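Local coordinates for protein LupI (Flavobacterium sp. YS-80-122, PDB 6IY4) that probably inhibits metalloendopeptidases, as a small beta-sheet protein of the Inh family of protease inhibitors, at residues A[11-15]-A[16-20]. Residues are numbered along the deposited sequence; the frame is centred on the assembly and turned at random.
Sequences TFYVQ and GAEQD
Tyr13 sets its CG between the backbone N and the carbonyl carbon (chi1 63°), and Glu18, bent at chi2, brings its CG against the CE2 side of that ring. Their closest approach is Tyr13 CE2 to Glu18 CG at 3.4 Å, an oblique contact, with the ring and carboxylate planes 66° apart. The bend also carries the carboxylate to the backbone: Gly16 N donates to Glu18 OE2 over 2.9 Å, nearly straight at 163°, on the syn side but well out of the carboxylate plane. In the same turn, Ala17 N donates to Val14 O at 2.7 Å, closing a type II turn whose third residue is Gly16, with positive phi. A type I turn follows, closed by Asp20 N to Ala17 O at 3.0 Å, and leads toward strand 22-26. One water ties the two turns to the strand, accepting from Val14 N (2.9 Å) and donating to Ala17 O and Asp20 O. The Tyr13 hydroxyl is hydrogen-bonded to Gln91 on strand 86-92. Without the ring, as with an alanine here, the Glu18 methylenes are likely to lose their aromatic neighbour and Gln91 this partner. Polar bonds, more than apolar packing, thus probably fix the connection.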
ATOM      1  N   THR A  11       6.877   1.539  -4.228  1.00 19.68           N
ATOM      2  CA  THR A  11       6.528   0.910  -5.516  1.00 18.29           C
ATOM      3  C   THR A  11       5.607  -0.265  -5.242  1.00 18.75           C
ATOM      4  O   THR A  11       5.953  -1.119  -4.385  1.00 20.17           O
ATOM      5  CB  THR A  11       7.780   0.458  -6.246  1.00 23.31           C
ATOM      6  OG1 THR A  11       8.580   1.635  -6.429  1.00 25.82           O
ATOM      7  CG2 THR A  11       7.417  -0.134  -7.580  1.00 26.32           C
ATOM      8  N   PHE A  12       4.450  -0.241  -5.874  1.00 18.44           N
ATOM      9  CA  PHE A  12       3.396  -1.259  -5.734  1.00 18.09           C
ATOM     10  C   PHE A  12       3.366  -2.115  -7.002  1.00 20.08           C
ATOM     11  O   PHE A  12       3.399  -1.557  -8.106  1.00 20.08           O
ATOM     12  CB  PHE A  12       2.029  -0.604  -5.559  1.00 19.04           C
ATOM     13  CG  PHE A  12       1.803   0.081  -4.241  1.00 20.04           C
ATOM     14  CD1 PHE A  12       2.319   1.349  -4.010  1.00 21.65           C
ATOM     15  CD2 PHE A  12       1.061  -0.515  -3.245  1.00 22.30           C
ATOM     16  CE1 PHE A  12       2.086   1.995  -2.811  1.00 22.78           C
ATOM     17  CE2 PHE A  12       0.864   0.122  -2.025  1.00 24.14           C
ATOM     18  CZ  PHE A  12       1.363   1.380  -1.833  1.00 24.70           C
ATOM     19  N   TYR A  13       3.152  -3.403  -6.803  1.00 18.79           N
ATOM     20  CA  TYR A  13       2.894  -4.327  -7.927  1.00 18.81           C
ATOM     21  C   TYR A  13       2.235  -5.595  -7.406  1.00 20.71           C
ATOM     22  O   TYR A  13       2.395  -5.939  -6.218  1.00 21.72           O
ATOM     23  CB  TYR A  13       4.177  -4.640  -8.686  1.00 20.41           C
ATOM     24  CG  TYR A  13       5.255  -5.348  -7.916  1.00 22.33           C
ATOM     25  CD1 TYR A  13       6.170  -4.622  -7.194  1.00 26.03           C
ATOM     26  CD2 TYR A  13       5.354  -6.717  -7.920  1.00 26.47           C
ATOM     27  CE1 TYR A  13       7.179  -5.258  -6.487  1.00 27.40           C
ATOM     28  CE2 TYR A  13       6.346  -7.370  -7.204  1.00 27.87           C
ATOM     29  CZ  TYR A  13       7.278  -6.630  -6.521  1.00 29.56           C
ATOM     30  OH  TYR A  13       8.278  -7.230  -5.813  1.00 34.19           O
ATOM     31  N   VAL A  14       1.567  -6.293  -8.290  1.00 22.14           N
ATOM     32  CA  VAL A  14       0.978  -7.603  -7.959  1.00 23.24           C
ATOM     33  C   VAL A  14       2.057  -8.651  -8.264  1.00 25.67           C
ATOM     34  O   VAL A  14       2.675  -8.655  -9.371  1.00 24.41           O
ATOM     35  CB  VAL A  14      -0.310  -7.871  -8.756  1.00 24.13           C
ATOM     36  CG1 VAL A  14      -0.805  -9.293  -8.547  1.00 27.67           C
ATOM     37  CG2 VAL A  14      -1.424  -6.894  -8.434  1.00 26.45           C
ATOM     38  N   GLN A  15       2.297  -9.527  -7.311  1.00 21.89           N
ATOM     39  CA  GLN A  15       3.307 -10.586  -7.463  1.00 24.68           C
ATOM     40  C   GLN A  15       2.995 -11.374  -8.732  1.00 24.61           C
ATOM     41  O   GLN A  15       1.805 -11.718  -8.910  1.00 26.52           O
ATOM     42  CB  GLN A  15       3.285 -11.542  -6.279  1.00 27.15           C
ATOM     43  CG  GLN A  15       4.444 -12.512  -6.269  1.00 30.87           C
ATOM     44  CD  GLN A  15       5.360 -12.116  -5.139  1.00 40.50           C
ATOM     45  OE1 GLN A  15       5.149 -12.465  -3.966  1.00 41.72           O
ATOM     46  NE2 GLN A  15       6.331 -11.294  -5.480  1.00 39.82           N
ATOM     47  N   GLY A  16       4.034 -11.580  -9.556  1.00 26.89           N
ATOM     48  CA  GLY A  16       3.910 -12.263 -10.853  1.00 31.27           C
ATOM     49  C   GLY A  16       3.702 -11.262 -11.973  1.00 33.31           C
ATOM     50  O   GLY A  16       3.819 -11.645 -13.148  1.00 32.51           O
ATOM     51  N   ALA A  17       3.412 -10.008 -11.634  1.00 27.95           N
ATOM     52  CA  ALA A  17       3.155  -8.934 -12.623  1.00 27.94           C
ATOM     53  C   ALA A  17       4.024  -7.714 -12.289  1.00 26.03           C
ATOM     54  O   ALA A  17       3.516  -6.594 -12.423  1.00 25.84           O
ATOM     55  CB  ALA A  17       1.686  -8.591 -12.673  1.00 28.50           C
ATOM     56  N   GLU A  18       5.302  -7.939 -11.983  1.00 28.68           N
ATOM     57  CA  GLU A  18       6.294  -6.902 -11.589  1.00 27.52           C
ATOM     58  C   GLU A  18       6.442  -5.852 -12.698  1.00 28.26           C
ATOM     59  O   GLU A  18       6.764  -4.676 -12.377  1.00 28.48           O
ATOM     60  CB  GLU A  18       7.684  -7.496 -11.320  1.00 32.97           C
ATOM     61  CG  GLU A  18       7.745  -8.433 -10.133  1.00 39.92           C
ATOM     62  CD  GLU A  18       7.001  -9.762 -10.256  1.00 45.11           C
ATOM     63  OE1 GLU A  18       6.842 -10.261 -11.415  1.00 45.90           O
ATOM     64  OE2 GLU A  18       6.577 -10.302  -9.192  1.00 40.25           O
ATOM     65  N   GLN A  19       6.252  -6.223 -13.962  1.00 28.37           N
ATOM     66  CA  GLN A  19       6.394  -5.253 -15.086  1.00 29.61           C
ATOM     67  C   GLN A  19       5.337  -4.147 -15.014  1.00 27.58           C
ATOM     68  O   GLN A  19       5.545  -3.116 -15.699  1.00 30.21           O
ATOM     69  CB  GLN A  19       6.304  -5.928 -16.462  1.00 30.74           C
ATOM     70  CG  GLN A  19       4.953  -6.552 -16.783  1.00 33.63           C
ATOM     71  CD  GLN A  19       4.588  -7.832 -16.058  1.00 37.16           C
ATOM     72  OE1 GLN A  19       5.384  -8.411 -15.322  1.00 39.65           O
ATOM     73  NE2 GLN A  19       3.360  -8.284 -16.273  1.00 43.26           N
ATOM     74  N   ASP A  20       4.224  -4.368 -14.317  1.00 24.33           N
ATOM     75  CA  ASP A  20       3.102  -3.415 -14.156  1.00 25.35           C
ATOM     76  C   ASP A  20       3.218  -2.828 -12.732  1.00 26.56           C
ATOM     77  O   ASP A  20       2.501  -3.282 -11.820  1.00 31.22           O
ATOM     78  CB  ASP A  20       1.760  -4.082 -14.449  1.00 28.50           C
ATOM     79  CG  ASP A  20       0.605  -3.114 -14.323  1.00 32.30           C
ATOM     80  OD1 ASP A  20       0.885  -1.885 -14.235  1.00 32.47           O
ATOM     81  OD2 ASP A  20      -0.560  -3.592 -14.262  1.00 33.10           O
TER
HETATM   82  O   HOH W   1       1.450  -5.566 -11.099  1.00 25.74           O